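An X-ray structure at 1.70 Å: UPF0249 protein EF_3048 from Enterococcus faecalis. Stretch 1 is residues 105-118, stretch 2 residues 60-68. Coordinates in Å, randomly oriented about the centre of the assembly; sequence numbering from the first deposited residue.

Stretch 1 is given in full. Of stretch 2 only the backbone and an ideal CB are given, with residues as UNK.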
# COMPACT_ATOMS: atom_id res chain seq x y z
N GLU A 105 9.48 -38.91 -12.26
CA GLU A 105 8.51 -38.37 -11.31
C GLU A 105 9.11 -37.15 -10.59
O GLU A 105 8.38 -36.19 -10.38
CB GLU A 105 8.07 -39.43 -10.31
CG GLU A 105 7.27 -40.55 -10.95
CD GLU A 105 6.87 -41.63 -9.99
OE1 GLU A 105 7.12 -41.51 -8.78
OE2 GLU A 105 6.29 -42.63 -10.47
N VAL A 106 10.39 -37.22 -10.25
CA VAL A 106 11.05 -36.08 -9.60
C VAL A 106 11.01 -34.88 -10.53
O VAL A 106 10.71 -33.75 -10.15
CB VAL A 106 12.49 -36.41 -9.19
CG1 VAL A 106 13.14 -35.22 -8.48
CG2 VAL A 106 12.52 -37.63 -8.27
N TYR A 107 11.30 -35.11 -11.79
CA TYR A 107 11.20 -34.05 -12.79
C TYR A 107 9.82 -33.39 -12.81
O TYR A 107 9.69 -32.23 -12.72
CB TYR A 107 11.56 -34.55 -14.19
CG TYR A 107 11.59 -33.49 -15.27
CD1 TYR A 107 10.47 -33.17 -15.97
CD2 TYR A 107 12.75 -32.84 -15.59
CE1 TYR A 107 10.50 -32.22 -16.93
CE2 TYR A 107 12.79 -31.92 -16.55
CZ TYR A 107 11.66 -31.59 -17.22
OH TYR A 107 11.71 -30.66 -18.21
N ASN A 108 8.79 -34.19 -12.93
CA ASN A 108 7.42 -33.70 -13.04
C ASN A 108 7.01 -32.94 -11.78
O ASN A 108 6.39 -31.88 -11.84
CB ASN A 108 6.44 -34.84 -13.29
CG ASN A 108 6.70 -35.50 -14.64
OD1 ASN A 108 7.13 -34.81 -15.58
ND2 ASN A 108 6.44 -36.79 -14.76
N GLU A 109 7.36 -33.54 -10.64
CA GLU A 109 6.98 -32.89 -9.38
C GLU A 109 7.72 -31.57 -9.21
O GLU A 109 7.11 -30.55 -8.84
CB GLU A 109 7.25 -33.83 -8.20
CG GLU A 109 7.15 -33.15 -6.84
CD GLU A 109 5.77 -32.61 -6.52
OE1 GLU A 109 4.78 -33.08 -7.11
OE2 GLU A 109 5.67 -31.74 -5.62
N TRP A 110 9.02 -31.54 -9.49
CA TRP A 110 9.74 -30.26 -9.33
C TRP A 110 9.25 -29.24 -10.33
O TRP A 110 9.13 -28.04 -10.04
CB TRP A 110 11.24 -30.53 -9.41
CG TRP A 110 11.81 -31.08 -8.13
CD1 TRP A 110 11.18 -31.30 -6.93
CD2 TRP A 110 13.18 -31.47 -7.94
NE1 TRP A 110 12.08 -31.80 -6.02
CE2 TRP A 110 13.32 -31.93 -6.61
CE3 TRP A 110 14.29 -31.49 -8.77
CZ2 TRP A 110 14.54 -32.39 -6.12
CZ3 TRP A 110 15.50 -31.95 -8.27
CH2 TRP A 110 15.63 -32.40 -6.96
N ASP A 111 8.93 -29.68 -11.55
CA ASP A 111 8.35 -28.77 -12.53
C ASP A 111 7.05 -28.19 -11.96
O ASP A 111 6.77 -27.00 -12.03
CB ASP A 111 8.11 -29.52 -13.83
CG ASP A 111 7.40 -28.76 -14.92
OD1 ASP A 111 8.01 -27.83 -15.52
OD2 ASP A 111 6.23 -29.07 -15.20
N ALA A 112 6.23 -29.05 -11.39
CA ALA A 112 5.00 -28.64 -10.73
C ALA A 112 5.27 -27.65 -9.60
O ALA A 112 4.50 -26.71 -9.40
CB ALA A 112 4.30 -29.88 -10.19
N GLN A 113 6.37 -27.84 -8.87
CA GLN A 113 6.68 -26.94 -7.76
C GLN A 113 7.04 -25.56 -8.27
O GLN A 113 6.81 -24.52 -7.66
CB GLN A 113 7.81 -27.51 -6.89
CG GLN A 113 7.27 -28.59 -5.95
CD GLN A 113 8.36 -29.31 -5.17
OE1 GLN A 113 9.40 -28.76 -4.78
NE2 GLN A 113 8.14 -30.59 -4.90
N ILE A 114 7.64 -25.54 -9.45
CA ILE A 114 8.05 -24.25 -10.01
C ILE A 114 6.83 -23.52 -10.51
O ILE A 114 6.67 -22.32 -10.26
CB ILE A 114 9.09 -24.43 -11.14
CG1 ILE A 114 10.44 -24.89 -10.60
CG2 ILE A 114 9.19 -23.16 -11.97
CD1 ILE A 114 11.40 -25.38 -11.66
N ILE A 115 5.94 -24.24 -11.19
CA ILE A 115 4.69 -23.62 -11.65
C ILE A 115 3.86 -23.11 -10.48
O ILE A 115 3.25 -22.05 -10.56
CB ILE A 115 3.88 -24.61 -12.48
CG1 ILE A 115 4.55 -24.79 -13.87
CG2 ILE A 115 2.44 -24.25 -12.63
CD1 ILE A 115 4.96 -26.23 -14.02
N SER A 116 3.88 -23.86 -9.39
CA SER A 116 3.17 -23.51 -8.17
C SER A 116 3.74 -22.21 -7.58
O SER A 116 2.95 -21.37 -7.20
CB SER A 116 3.20 -24.63 -7.15
OG SER A 116 2.53 -25.77 -7.65
N PHE A 117 5.06 -22.08 -7.53
CA PHE A 117 5.66 -20.82 -7.11
C PHE A 117 5.05 -19.67 -7.89
O PHE A 117 4.73 -18.62 -7.32
CB PHE A 117 7.17 -20.83 -7.31
CG PHE A 117 7.95 -19.63 -6.83
CD1 PHE A 117 8.05 -18.43 -7.49
CD2 PHE A 117 8.62 -19.72 -5.61
CE1 PHE A 117 8.73 -17.32 -7.01
CE2 PHE A 117 9.32 -18.65 -5.10
CZ PHE A 117 9.38 -17.45 -5.79
N MSE A 118 5.00 -19.84 -9.22
CA MSE A 118 4.63 -18.70 -10.06
C MSE A 118 3.16 -18.33 -9.91
O MSE A 118 2.73 -17.30 -10.43
CB MSE A 118 5.06 -18.92 -11.52
CG MSE A 118 6.58 -18.79 -11.62
SE MSE A 118 7.35 -18.99 -13.26
CE MSE A 118 6.42 -20.32 -13.90
N UNK A 60 15.01 -10.63 -2.31
CA UNK A 60 15.02 -11.50 -3.49
C UNK A 60 14.58 -12.90 -3.10
O UNK A 60 14.90 -13.42 -2.03
CB UNK A 60 16.41 -11.54 -4.13
N UNK A 61 13.79 -13.54 -3.97
CA UNK A 61 13.19 -14.81 -3.63
C UNK A 61 13.28 -15.85 -4.75
O UNK A 61 12.84 -15.57 -5.86
CB UNK A 61 11.72 -14.59 -3.25
N UNK A 62 13.83 -17.01 -4.42
CA UNK A 62 13.96 -18.15 -5.32
C UNK A 62 13.07 -19.29 -4.86
O UNK A 62 12.36 -19.21 -3.84
CB UNK A 62 15.42 -18.61 -5.40
N UNK A 63 13.10 -20.39 -5.61
CA UNK A 63 12.21 -21.52 -5.31
C UNK A 63 13.00 -22.65 -4.64
O UNK A 63 14.03 -23.10 -5.14
CB UNK A 63 11.53 -22.03 -6.58
N UNK A 64 12.50 -23.08 -3.48
CA UNK A 64 13.03 -24.14 -2.65
C UNK A 64 12.36 -25.47 -3.00
O UNK A 64 11.31 -25.84 -2.49
CB UNK A 64 12.83 -23.81 -1.17
N UNK A 65 12.96 -26.21 -3.95
CA UNK A 65 12.37 -27.50 -4.31
C UNK A 65 12.56 -28.53 -3.20
O UNK A 65 13.52 -28.41 -2.44
CB UNK A 65 12.98 -28.02 -5.61
N UNK A 66 11.68 -29.52 -3.10
CA UNK A 66 11.77 -30.56 -2.10
C UNK A 66 11.23 -31.91 -2.56
O UNK A 66 10.35 -32.04 -3.41
CB UNK A 66 11.02 -30.11 -0.84
N UNK A 67 11.82 -32.93 -1.95
CA UNK A 67 11.38 -34.30 -2.02
C UNK A 67 11.20 -34.91 -0.63
O UNK A 67 10.83 -36.07 -0.51
CB UNK A 67 12.38 -35.12 -2.84
N UNK A 68 11.47 -34.13 0.43
CA UNK A 68 11.61 -34.72 1.75
C UNK A 68 11.00 -33.86 2.85
O UNK A 68 11.27 -34.07 4.03
CB UNK A 68 13.09 -34.97 2.05

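Strand 60-65 and helix 105-117 run at 145° between N-to-C directions, with axes 9.0 Å apart at closest; side chains and strand backbone both contribute across that gap.

Position 60 has nothing of the helix within 5.5 Å of its ideal CB, so no preference is set. It is Ala 60.

At position 61 CA-to-CB points toward the helix, and the ideal CB lies 4.5 Å from Phe 117 CZ. An apolar side chain, branched or longer, would suit the ring. The residue is Ile 61, whose CG2 meets Phe 117 CZ at 3.7 Å, at the ring edge.

Position 62 points away, with phi/psi of -112/180, which does not demand glycine; the helix sets no limit on size here. It is Gly 62, and its backbone O approaches Phe 117 CE2 at 3.3 Å.

Position 63 faces the helix again: its ideal CB is 3.8 Å from Phe 117 CD2 and 5.1 Å from Ile 114 CG1. This favours a compact apolar group such as valine or isoleucine. Val 63 uses the p rotamer; its CB packs 3.8 Å from Phe 117 CD2.

Position 64 points sideways with no helix atom near its ideal CB, leaving the choice open. His 64 leads its ring away, while a water donates hydrogen bonds to both its backbone O and Gln 113 OE1; the water O is 2.7 Å from His 64 O and 2.8 Å from Gln 113 OE1.

Position 65 points toward the helix, its ideal CB 3.9 Å from Trp 110 NE1 and 3.8 Å from Gln 113 OE1. An aliphatic chain could cover the indole; leucine or methionine would reach farther along the helix. Leu 65 places CB 3.9 Å from the centroid of the Trp 110 five-membered ring, 7° off the normal, a CH-pi contact. Its CD2 reaches Ile 114 CG1 at 4.0 Å.

Position 66 points away, its ideal CB 4.5 Å from Gln 113 OE1. Its backbone N lies 2.9 Å from Gln 113 OE1 and its O 3.0 Å from Gln 113 NE2, a pairing open to any residue but proline. Thr 66 makes both hydrogen bonds (155° and 173°); its O also accepts weakly from Trp 110 NE1 (3.1 Å), and its CG2 comes 4.0 Å from Gln 113 OE1. Gln 113 NE2 also donates to Glu 109 OE2 at 2.8 Å, reinforcing the amide orientation.

Position 67 points sideways, its ideal CB 4.6 Å from Trp 110 NE1; a longer apolar chain could reach Val 106 too. Leu 67 does so: CD1 lies 3.6 Å from Val 106 CG1 and 3.7 Å from Trp 110 CZ2.

Position 68 is out of reach; it is Thr 68.

Stretch 2 60-68: AIGVHLTLT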
# COMPACT_ATOMS: atom_id res chain seq x y z
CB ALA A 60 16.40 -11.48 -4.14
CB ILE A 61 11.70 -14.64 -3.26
CG1 ILE A 61 11.50 -13.60 -2.15
CG2 ILE A 61 11.07 -15.97 -2.89
CD1 ILE A 61 10.03 -13.38 -1.83
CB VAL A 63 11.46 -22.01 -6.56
CG1 VAL A 63 12.41 -22.39 -7.69
CG2 VAL A 63 10.54 -23.18 -6.24
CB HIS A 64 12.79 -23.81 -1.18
CG HIS A 64 13.83 -24.30 -0.23
ND1 HIS A 64 15.17 -24.26 -0.50
CD2 HIS A 64 13.74 -24.83 1.01
CE1 HIS A 64 15.87 -24.74 0.51
NE2 HIS A 64 15.02 -25.10 1.45
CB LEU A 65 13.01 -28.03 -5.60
CG LEU A 65 12.91 -27.15 -6.84
CD1 LEU A 65 13.83 -27.77 -7.90
CD2 LEU A 65 11.50 -27.02 -7.36
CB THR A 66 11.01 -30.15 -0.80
OG1 THR A 66 11.29 -31.11 0.23
CG2 THR A 66 9.53 -30.13 -1.06
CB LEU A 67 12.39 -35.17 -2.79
CG LEU A 67 12.50 -34.88 -4.28
CD1 LEU A 67 13.61 -35.71 -4.92
CD2 LEU A 67 11.18 -35.14 -5.00
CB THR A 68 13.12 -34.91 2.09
OG1 THR A 68 13.73 -33.61 2.12
CG2 THR A 68 13.87 -35.69 1.02
O HOH W 1 8.87 -27.03 -2.59
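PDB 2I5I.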